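Local coordinates for protein amidohydrolase (Pseudomonas aeruginosa, PDB 2I5G) that is probably a metal-dependent dipeptidase of peptidase family M19 (the renal dipeptidase family), built on a TIM-barrel fold, at residues V176-L182 against G206-T211; D156-V160 against P190-S194; V12-L16 against G245-D249. The protein carries 2 engineered substitutions. One frame throughout, in Å; residues are numbered along the deposited sequence.

Interaction 1: V176-L182 against G206-T211; sequences VCYSHCL and GFVGVT
Strands 177-181 and 207-210 run side by side in parallel, their segments 34° apart end to end, as the two strands of a right-handed beta-alpha-beta unit of the TIM barrel linked by helix 195-203. Cys177 pairs with Phe207 and Tyr178 with Val208 (CA-CA 4.7 and 5.0 Å). Phe207 N donates to Val176 O (3.1 Å), Tyr178 N to Phe207 O (3.3 Å) and Gly209 N to Tyr178 O (2.9 Å). A beta bulge follows: Ser179 takes helical angles (-42/-37), the chain turns a corner at 179-180, and the register slips by one. Cys181 then pairs with Val210, with Cys181 N on Gly209 O (3.1 Å) and Thr211 N on Cys181 O (3.0 Å). At the bulge Gly209 leaves room for the carbonyl of Ser179; an ideal CB there would lie 2.3 Å from Ser179 O.

Cys177 (p) and Phe207 (t) share one face, CB to CB 4.1 Å; Tyr178 (m) and Val208 (t) share the other, where CG2 of Val208 sits at the tyrosine ring edge. Val208 and Val210 also pack on helix 225-239. Thr211 OG1 bonds to Thr248 O. With both residues at chi1 p, Ser179 OG and His180 ND1 are hydrogen-bonded at 2.7 Å.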
loop_
_atom_site.group_PDB
_atom_site.type_symbol
_atom_site.label_atom_id
_atom_site.label_comp_id
_atom_site.label_asym_id
_atom_site.label_seq_id
_atom_site.Cartn_x
_atom_site.Cartn_y
_atom_site.Cartn_z
ATOM N N VAL A 176 11.907 -12.310 15.117
ATOM C CA VAL A 176 10.634 -12.208 14.412
ATOM C C VAL A 176 10.050 -13.620 14.412
ATOM O O VAL A 176 10.684 -14.557 14.907
ATOM C CB VAL A 176 10.808 -11.707 12.970
ATOM C CG1 VAL A 176 11.388 -10.293 12.986
ATOM C CG2 VAL A 176 11.699 -12.651 12.196
ATOM N N CYS A 177 8.859 -13.797 13.859
ATOM C CA CYS A 177 8.271 -15.127 13.892
ATOM C C CYS A 177 7.308 -15.441 12.766
ATOM O O CYS A 177 6.874 -14.555 12.027
ATOM C CB CYS A 177 7.513 -15.306 15.205
ATOM S SG CYS A 177 6.039 -14.219 15.320
ATOM N N TYR A 178 7.004 -16.731 12.653
ATOM C CA TYR A 178 6.025 -17.248 11.710
ATOM C C TYR A 178 5.038 -17.857 12.701
ATOM O O TYR A 178 5.026 -19.071 12.906
ATOM C CB TYR A 178 6.591 -18.363 10.828
ATOM C CG TYR A 178 7.525 -17.923 9.721
ATOM C CD1 TYR A 178 7.231 -16.816 8.926
ATOM C CD2 TYR A 178 8.689 -18.643 9.445
ATOM C CE1 TYR A 178 8.074 -16.435 7.881
ATOM C CE2 TYR A 178 9.536 -18.274 8.406
ATOM C CZ TYR A 178 9.223 -17.169 7.627
ATOM O OH TYR A 178 10.061 -16.807 6.597
ATOM N N SER A 179 4.245 -16.997 13.341
ATOM C CA SER A 179 3.269 -17.417 14.344
ATOM C C SER A 179 2.498 -18.676 13.980
ATOM O O SER A 179 2.207 -19.493 14.849
ATOM C CB SER A 179 2.276 -16.282 14.629
ATOM O OG SER A 179 1.500 -15.970 13.486
ATOM N N HIS A 180 2.169 -18.835 12.702
ATOM C CA HIS A 180 1.424 -20.007 12.266
ATOM C C HIS A 180 1.705 -20.420 10.823
ATOM O O HIS A 180 1.253 -19.774 9.879
ATOM C CB HIS A 180 -0.085 -19.775 12.461
ATOM C CG HIS A 180 -0.638 -18.611 11.691
ATOM N ND1 HIS A 180 -0.282 -17.304 11.950
ATOM C CD2 HIS A 180 -1.539 -18.560 10.681
ATOM C CE1 HIS A 180 -0.940 -16.500 11.132
ATOM N NE2 HIS A 180 -1.711 -17.236 10.353
ATOM N N CYS A 181 2.450 -21.506 10.649
ATOM C CA CYS A 181 2.770 -21.989 9.310
ATOM C C CYS A 181 3.109 -23.475 9.311
ATOM O O CYS A 181 3.202 -24.108 10.358
ATOM C CB CYS A 181 3.948 -21.213 8.740
ATOM S SG CYS A 181 5.463 -21.548 9.639
ATOM N N LEU A 182 3.290 -24.026 8.121
ATOM C CA LEU A 182 3.612 -25.431 7.972
ATOM C C LEU A 182 4.726 -25.613 6.957
ATOM O O LEU A 182 4.914 -24.779 6.075
ATOM C CB LEU A 182 2.371 -26.203 7.540
ATOM C CG LEU A 182 1.370 -26.445 8.667
ATOM C CD1 LEU A 182 0.099 -27.089 8.118
ATOM C CD2 LEU A 182 2.022 -27.336 9.714
ATOM N N GLY A 206 15.222 -16.441 15.228
ATOM C CA GLY A 206 13.783 -16.399 15.027
ATOM C C GLY A 206 12.990 -17.475 15.746
ATOM O O GLY A 206 13.553 -18.369 16.389
ATOM N N PHE A 207 11.668 -17.388 15.632
ATOM C CA PHE A 207 10.773 -18.336 16.280
ATOM C C PHE A 207 9.782 -18.858 15.252
ATOM O O PHE A 207 9.479 -18.173 14.275
ATOM C CB PHE A 207 10.022 -17.633 17.415
ATOM C CG PHE A 207 9.223 -18.561 18.279
ATOM C CD1 PHE A 207 9.856 -19.406 19.185
ATOM C CD2 PHE A 207 7.839 -18.619 18.160
ATOM C CE1 PHE A 207 9.119 -20.298 19.958
ATOM C CE2 PHE A 207 7.096 -19.506 18.926
ATOM C CZ PHE A 207 7.732 -20.346 19.824
ATOM N N VAL A 208 9.273 -20.066 15.465
ATOM C CA VAL A 208 8.314 -20.649 14.530
ATOM C C VAL A 208 7.176 -21.397 15.209
ATOM O O VAL A 208 7.399 -22.396 15.887
ATOM C CB VAL A 208 8.990 -21.646 13.570
ATOM C CG1 VAL A 208 7.925 -22.335 12.708
ATOM C CG2 VAL A 208 10.024 -20.926 12.708
ATOM N N GLY A 209 5.956 -20.906 15.016
ATOM C CA GLY A 209 4.792 -21.565 15.581
ATOM C C GLY A 209 4.167 -22.423 14.489
ATOM O O GLY A 209 3.765 -21.906 13.441
ATOM N N VAL A 210 4.099 -23.734 14.715
ATOM C CA VAL A 210 3.530 -24.651 13.732
ATOM C C VAL A 210 2.013 -24.646 13.822
ATOM O O VAL A 210 1.449 -24.718 14.913
ATOM C CB VAL A 210 4.039 -26.086 13.944
ATOM C CG1 VAL A 210 3.571 -26.972 12.814
ATOM C CG2 VAL A 210 5.551 -26.091 14.024
ATOM N N THR A 211 1.361 -24.557 12.666
ATOM C CA THR A 211 -0.096 -24.526 12.593
ATOM C C THR A 211 -0.677 -25.873 12.165
ATOM O O THR A 211 0.061 -26.801 11.835
ATOM C CB THR A 211 -0.576 -23.447 11.600
ATOM O OG1 THR A 211 -1.994 -23.286 11.722
ATOM C CG2 THR A 211 -0.235 -23.847 10.163
#

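Interaction 2: D156-V160 against P190-S194; sequences DLSHV and PRNKS
Two loops at the C-terminal mouth of the TIM barrel, the end where enzymes of this fold carry their active sites, meet through the side chains of Arg191 and Lys193. Segment 156-160 leaves strand 154-156 and folds into a type I beta turn from Leu157 to Val160, closed by Val160 N on Leu157 O (3.1 Å). Segment 190-194 is irregular and leads to Ser194, the N-cap of helix 195-203. The backbones stay apart, His159 CA to Arg191 CA being 6.5 Å.

Hydrogen bonds converge on one carbonyl of the turn. Lys193 NZ reaches Ser158 O at 3.1 Å through an m, m, t, t side chain whose CA-CB bond points toward the turn; its aliphatic part passes Tyr178 and Cys181. Arg191 NH1 also approaches Ser158 O, at 2.9 Å, but the bond is weak. The stronger partner of the guanidinium is His180 O, which NH2 binds. His180 has two further bonds to the turn: its NE2 is hydrogen-bonded to NE2 of His159, and Ser158 OG accepts a hydrogen bond from its backbone N.

Face-on packing supplies the rest. The guanidinium lies over one face of the His159 ring (chi1 m, chi2 -92°). Arg191 bends at chi3 (p), bringing its CZ to 3.7 Å from His159 CE1 and its CD to 3.1 Å from His159 ND1.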
loop_
_atom_site.group_PDB
_atom_site.type_symbol
_atom_site.label_atom_id
_atom_site.label_comp_id
_atom_site.label_asym_id
_atom_site.label_seq_id
_atom_site.Cartn_x
_atom_site.Cartn_y
_atom_site.Cartn_z
ATOM N N ASP A 156 5.597 -10.471 12.685
ATOM C CA ASP A 156 5.089 -11.776 12.281
ATOM C C ASP A 156 5.157 -11.852 10.758
ATOM O O ASP A 156 4.921 -10.851 10.068
ATOM C CB ASP A 156 3.649 -11.951 12.782
ATOM C CG ASP A 156 3.070 -13.318 12.453
ATOM O OD1 ASP A 156 3.797 -14.327 12.590
ATOM O OD2 ASP A 156 1.880 -13.383 12.075
ATOM N N LEU A 157 5.482 -13.037 10.236
ATOM C CA LEU A 157 5.628 -13.213 8.796
ATOM C C LEU A 157 4.943 -14.430 8.192
ATOM O O LEU A 157 5.233 -14.798 7.052
ATOM C CB LEU A 157 7.111 -13.269 8.445
ATOM C CG LEU A 157 7.979 -12.097 8.905
ATOM C CD1 LEU A 157 9.433 -12.510 8.819
ATOM C CD2 LEU A 157 7.704 -10.855 8.065
ATOM N N SER A 158 4.033 -15.052 8.928
ATOM C CA SER A 158 3.339 -16.234 8.410
ATOM C C SER A 158 2.734 -16.054 7.012
ATOM O O SER A 158 2.879 -16.922 6.153
ATOM C CB SER A 158 2.237 -16.678 9.382
ATOM O OG SER A 158 2.788 -17.160 10.596
ATOM N N HIS A 159 2.063 -14.926 6.791
ATOM C CA HIS A 159 1.408 -14.651 5.511
ATOM C C HIS A 159 2.229 -13.761 4.566
ATOM O O HIS A 159 1.767 -13.411 3.478
ATOM C CB HIS A 159 0.030 -14.017 5.767
ATOM C CG HIS A 159 -0.945 -14.928 6.459
ATOM N ND1 HIS A 159 -1.823 -15.739 5.772
ATOM C CD2 HIS A 159 -1.175 -15.157 7.775
ATOM C CE1 HIS A 159 -2.554 -16.426 6.634
ATOM N NE2 HIS A 159 -2.180 -16.090 7.855
ATOM N N VAL A 160 3.444 -13.400 4.975
ATOM C CA VAL A 160 4.297 -12.562 4.138
ATOM C C VAL A 160 5.098 -13.412 3.140
ATOM O O VAL A 160 5.490 -14.540 3.441
ATOM C CB VAL A 160 5.277 -11.723 4.994
ATOM C CG1 VAL A 160 6.107 -10.814 4.093
ATOM C CG2 VAL A 160 4.506 -10.892 6.008
ATOM N N PRO A 190 1.431 -22.314 -1.317
ATOM C CA PRO A 190 2.022 -20.974 -1.229
ATOM C C PRO A 190 2.277 -20.429 0.188
ATOM O O PRO A 190 3.139 -19.562 0.373
ATOM C CB PRO A 190 1.021 -20.112 -1.993
ATOM C CG PRO A 190 0.524 -21.045 -3.042
ATOM C CD PRO A 190 0.298 -22.316 -2.259
ATOM N N ARG A 191 1.543 -20.914 1.186
ATOM C CA ARG A 191 1.757 -20.400 2.534
ATOM C C ARG A 191 2.708 -21.213 3.403
ATOM O O ARG A 191 3.064 -20.791 4.502
ATOM C CB ARG A 191 0.423 -20.196 3.260
ATOM C CG ARG A 191 0.393 -18.859 3.965
ATOM C CD ARG A 191 -0.940 -18.500 4.581
ATOM N NE ARG A 191 -1.220 -19.237 5.809
ATOM C CZ ARG A 191 -0.350 -19.420 6.797
ATOM N NH1 ARG A 191 0.880 -18.929 6.714
ATOM N NH2 ARG A 191 -0.720 -20.088 7.881
ATOM N N ASN A 192 3.124 -22.375 2.917
ATOM C CA ASN A 192 4.061 -23.203 3.666
ATOM C C ASN A 192 5.485 -22.689 3.467
ATOM O O ASN A 192 5.772 -22.011 2.478
ATOM C CB ASN A 192 3.972 -24.659 3.218
ATOM C CG ASN A 192 2.748 -25.350 3.752
ATOM O OD1 ASN A 192 2.147 -24.895 4.720
ATOM N ND2 ASN A 192 2.380 -26.464 3.142
ATOM N N LYS A 193 6.374 -23.012 4.400
ATOM C CA LYS A 193 7.756 -22.564 4.310
ATOM C C LYS A 193 8.747 -23.685 3.976
ATOM O O LYS A 193 8.611 -24.815 4.445
ATOM C CB LYS A 193 8.163 -21.894 5.622
ATOM C CG LYS A 193 7.152 -20.882 6.151
ATOM C CD LYS A 193 6.923 -19.723 5.187
ATOM C CE LYS A 193 5.994 -18.675 5.798
ATOM N NZ LYS A 193 5.571 -17.639 4.815
ATOM N N SER A 194 9.749 -23.354 3.167
ATOM C CA SER A 194 10.782 -24.303 2.750
ATOM C C SER A 194 11.739 -24.589 3.895
ATOM O O SER A 194 11.802 -23.827 4.857
ATOM C CB SER A 194 11.585 -23.724 1.587
ATOM O OG SER A 194 12.384 -22.646 2.042
#

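Interaction 3: V12-L16 against G245-D249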
loop_
_atom_site.group_PDB
_atom_site.type_symbol
_atom_site.label_atom_id
_atom_site.label_comp_id
_atom_site.label_asym_id
_atom_site.label_seq_id
_atom_site.Cartn_x
_atom_site.Cartn_y
_atom_site.Cartn_z
ATOM N N VAL A 12 0.464 -23.108 28.677
ATOM C CA VAL A 12 0.117 -23.420 27.301
ATOM C C VAL A 12 -0.255 -22.124 26.603
ATOM O O VAL A 12 -1.036 -21.320 27.120
ATOM C CB VAL A 12 -1.040 -24.472 27.213
ATOM C CG1 VAL A 12 -1.491 -24.882 28.609
ATOM C CG2 VAL A 12 -2.199 -23.934 26.390
ATOM N N ILE A 13 0.333 -21.917 25.433
ATOM C CA ILE A 13 0.099 -20.713 24.657
ATOM C C ILE A 13 -0.153 -21.064 23.208
ATOM O O ILE A 13 0.415 -22.027 22.695
ATOM C CB ILE A 13 1.314 -19.770 24.751
ATOM C CG1 ILE A 13 1.418 -19.224 26.180
ATOM C CG2 ILE A 13 1.198 -18.652 23.722
ATOM C CD1 ILE A 13 2.573 -18.282 26.410
ATOM N N ASP A 14 -1.010 -20.288 22.552
ATOM C CA ASP A 14 -1.326 -20.526 21.151
ATOM C C ASP A 14 -0.971 -19.305 20.333
ATOM O O ASP A 14 -1.485 -18.218 20.571
ATOM C CB ASP A 14 -2.808 -20.857 20.981
ATOM C CG ASP A 14 -3.152 -21.269 19.561
ATOM O OD1 ASP A 14 -4.269 -21.792 19.354
ATOM O OD2 ASP A 14 -2.309 -21.068 18.654
ATOM N N GLY A 15 -0.088 -19.502 19.362
ATOM C CA GLY A 15 0.365 -18.416 18.513
ATOM C C GLY A 15 -0.673 -17.726 17.645
ATOM O O GLY A 15 -0.439 -16.605 17.193
ATOM N N LEU A 16 -1.804 -18.375 17.388
ATOM C CA LEU A 16 -2.823 -17.747 16.568
ATOM C C LEU A 16 -4.224 -18.323 16.675
ATOM O O LEU A 16 -4.441 -19.526 16.504
ATOM C CB LEU A 16 -2.427 -17.767 15.099
ATOM C CG LEU A 16 -3.268 -16.731 14.350
ATOM C CD1 LEU A 16 -2.480 -15.428 14.286
ATOM C CD2 LEU A 16 -3.603 -17.207 12.959
ATOM N N GLY A 245 7.059 -23.538 18.532
ATOM C CA GLY A 245 5.892 -23.408 19.384
ATOM C C GLY A 245 4.608 -23.727 18.638
ATOM O O GLY A 245 4.640 -24.166 17.484
ATOM N N ILE A 246 3.474 -23.494 19.293
ATOM C CA ILE A 246 2.176 -23.764 18.693
ATOM C C ILE A 246 1.457 -22.520 18.181
ATOM O O ILE A 246 1.507 -21.462 18.807
ATOM C CB ILE A 246 1.256 -24.486 19.701
ATOM C CG1 ILE A 246 1.796 -25.888 19.961
ATOM C CG2 ILE A 246 -0.173 -24.566 19.171
ATOM C CD1 ILE A 246 1.947 -26.730 18.702
ATOM N N GLY A 247 0.800 -22.673 17.032
ATOM C CA GLY A 247 0.021 -21.610 16.407
ATOM C C GLY A 247 -1.117 -22.285 15.643
ATOM O O GLY A 247 -1.161 -22.263 14.410
ATOM N N THR A 248 -2.040 -22.896 16.385
ATOM C CA THR A 248 -3.163 -23.638 15.809
ATOM C C THR A 248 -3.898 -22.982 14.653
ATOM O O THR A 248 -4.175 -23.627 13.641
ATOM C CB THR A 248 -4.221 -23.983 16.873
ATOM O OG1 THR A 248 -4.973 -22.808 17.199
ATOM C CG2 THR A 248 -3.556 -24.516 18.122
ATOM N N ASP A 249 -4.234 -21.710 14.808
ATOM C CA ASP A 249 -4.956 -21.003 13.768
ATOM C C ASP A 249 -6.420 -21.434 13.860
ATOM O O ASP A 249 -7.078 -21.659 12.848
ATOM C CB ASP A 249 -4.361 -21.350 12.399
ATOM C CG ASP A 249 -4.821 -20.413 11.297
ATOM O OD1 ASP A 249 -5.216 -19.270 11.611
ATOM O OD2 ASP A 249 -4.768 -20.812 10.109
HETATM O O HOH W 1 2.717 -23.006 22.175
#
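An Asx turn forms the polar centre of this contact: Asp14 OD2 accepts from Leu16 N, two residues on, at 3.0 Å and an almost straight angle. The same carboxylate spans to the other segment, where Thr248 OG1 donates to Asp14 OD1 over a very short 2.5 Å and Thr248 N gives OD2 a weak bond of 2.9 Å. Two main-chain bonds join the segments as well. Gly15 N donates to Ile246 O at 2.6 Å, an oxygen that also accepts a hydrogen bond from Trp315 NE1, and Asp249 N donates to Leu16 O at 2.8 Å. These bonds tie the first strand of the TIM barrel, 13-17, to strand 244-246, the last one, and so close the barrel. At the seam two glycines let the chains come close: the CA atoms of Gly15 and Gly247 are 3.8 Å apart, and an ideal CB on Gly15 would sit 2.8 Å from Ile246 O. Earlier along the strands the backbones part, and water 1 bridges the gap, lying 2.6 Å from Ile13 O and accepting from Ile246 N at 3.0 Å. Past the seam Asp249 takes positive backbone angles (78/40), and its OD1 lies a tight 2.9 Å from Leu16 CD2.

From the N terminus, segment 12-16 meets 245-249, so interaction 3 closes the longest loop, 228 residues, and both other contacts fall within it. Next comes 156-160, then 176-182, 190-194 and 206-211 in alternation: interaction 2 closes a loop of 29 residues, interaction 1 one of 23, and the two cross. They also touch, with Leu157 N 2.7 Å from Cys177 O, so the turn after strand 154-156 is joined to strand 177-181. Interaction 1 meets interaction 3 through neighbouring strands 207-210 and 244-246, where Gly245 N lies 2.9 Å from Val208 O. Interactions 2 and 3 do not touch; interaction 1 bridges mouth loops and barrel seam.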